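Local coordinates for TetR/AcrR family transcriptional regulator (PDB 6G8G), which represses transcription as a TetR-family dimer and responds to flavonoids such as genistein, whose binding probably releases it from its operator DNA, at the interface of chains A and B. Sequence-based numbering; all coordinates share one arbitrary frame. Chains: chain A/B, TetR/AcrR family transcriptional regulator.

The interface of chains A and B. Residues chain A 181, 184-185; chain B 117, 120, 134-135, 139.
A:Leu181 and A:Leu185 reach from the short helix 179-185 of chain A toward B:Val117 and B:Ile120 on helix 113-121 of chain B, with B:Phe134, B:Tyr135 and B:Pro139 beside them. The patch is an apolar part of the dimer interface of this TetR-family repressor, and its twin lies across the two-fold axis with the chains exchanged. In A:Leu181, CB leads away from the helix to CG, which stands anti to the backbone N (chi1 176°), and the branch there sends the two methyls to different parts of chain B. CD1 lies 3.6 Å from CG2 of B:Val117 and 3.9 Å from CG1 of that valine, the leucine side chain slanting across the valine's isopropyl fork. CD2 points the other way, 4.1 Å from CG of B:Pro139, the two side chains crossing at about a right angle, and near the B:Tyr135 ring at CD1. An alanine in place of A:Leu181 would probably open a gap between B:Val117 and B:Pro139, depriving both of their contact with the leucine methyls. One turn further on, A:Val184 adds a methyl-to-methyl contact, its CG1 3.7 Å from CG1 of B:Val117, a methyl that thus lies near both A:Val184 and A:Leu181, while CG2 of the same valine faces the leucine. With CG anti to its carbonyl carbon (chi1 -66°), A:Leu185 brings CD2 to 3.7 Å from CG2, the branch methyl of B:Ile120, and 4.0 Å from the adjoining CB. The other methyl of A:Leu185, CD1, comes 4.2 Å from CD2 at the rim of the B:Phe134 ring. CD of B:Pro139 lies above one face of that ring, displaced toward its rim, and so links the aromatic group to the proline that A:Leu181 touches. A:Leu181 also belongs to the genistein pocket, as does A:Pro180 just before it, which may couple ligand binding to this subunit contact.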
# COMPACT_ATOMS: atom_id res chain seq x y z
N LEU A 181 -2.10 -4.97 0.71
CA LEU A 181 -1.15 -5.86 0.08
C LEU A 181 -1.74 -7.23 -0.20
O LEU A 181 -1.66 -7.72 -1.32
CB LEU A 181 0.09 -6.07 0.98
CG LEU A 181 1.09 -7.08 0.40
CD1 LEU A 181 1.80 -6.49 -0.81
CD2 LEU A 181 2.08 -7.47 1.47
N VAL A 184 -4.36 -6.93 -3.13
CA VAL A 184 -3.64 -6.75 -4.36
C VAL A 184 -2.98 -8.05 -4.86
O VAL A 184 -2.95 -8.29 -6.06
CB VAL A 184 -2.60 -5.64 -4.11
CG1 VAL A 184 -1.39 -5.79 -4.99
CG2 VAL A 184 -3.24 -4.30 -4.35
N LEU A 185 -2.44 -8.86 -3.96
CA LEU A 185 -1.83 -10.15 -4.35
C LEU A 185 -2.86 -11.19 -4.66
O LEU A 185 -2.55 -12.25 -5.16
CB LEU A 185 -0.92 -10.66 -3.23
CG LEU A 185 0.33 -9.81 -2.94
CD1 LEU A 185 1.11 -10.33 -1.75
CD2 LEU A 185 1.25 -9.72 -4.14
N VAL B 117 5.53 -6.69 -6.12
CA VAL B 117 4.10 -6.66 -5.86
C VAL B 117 3.37 -6.15 -7.08
O VAL B 117 2.29 -6.63 -7.43
CB VAL B 117 3.77 -5.80 -4.65
CG1 VAL B 117 2.28 -5.60 -4.53
CG2 VAL B 117 4.33 -6.44 -3.38
N ILE B 120 3.27 -9.10 -9.55
CA ILE B 120 2.33 -10.14 -9.16
C ILE B 120 0.86 -9.67 -9.21
O ILE B 120 -0.04 -10.40 -9.64
CB ILE B 120 2.67 -10.67 -7.78
CG1 ILE B 120 4.00 -11.40 -7.84
CG2 ILE B 120 1.58 -11.59 -7.29
CD1 ILE B 120 4.71 -11.49 -6.53
N PHE B 134 5.85 -15.28 -2.45
CA PHE B 134 6.41 -13.99 -2.18
C PHE B 134 6.00 -13.52 -0.79
O PHE B 134 6.83 -13.12 0.01
CB PHE B 134 5.96 -12.97 -3.19
CG PHE B 134 6.27 -11.58 -2.79
CD1 PHE B 134 7.55 -11.08 -2.89
CD2 PHE B 134 5.27 -10.78 -2.29
CE1 PHE B 134 7.83 -9.80 -2.52
CE2 PHE B 134 5.54 -9.49 -1.92
CZ PHE B 134 6.81 -8.99 -2.03
N TYR B 135 4.71 -13.60 -0.51
CA TYR B 135 4.23 -13.13 0.77
C TYR B 135 4.96 -13.80 1.94
O TYR B 135 5.43 -13.09 2.83
CB TYR B 135 2.73 -13.32 0.91
CG TYR B 135 2.26 -12.87 2.24
CD1 TYR B 135 2.21 -11.52 2.58
CD2 TYR B 135 1.93 -13.80 3.21
CE1 TYR B 135 1.82 -11.10 3.84
CE2 TYR B 135 1.53 -13.39 4.47
CZ TYR B 135 1.48 -12.05 4.79
OH TYR B 135 1.02 -11.71 6.05
N PRO B 139 7.44 -10.26 3.26
CA PRO B 139 6.64 -9.65 4.31
C PRO B 139 6.37 -10.51 5.53
O PRO B 139 6.65 -10.08 6.63
CB PRO B 139 5.33 -9.36 3.62
CG PRO B 139 5.72 -9.11 2.22
CD PRO B 139 6.88 -10.01 1.94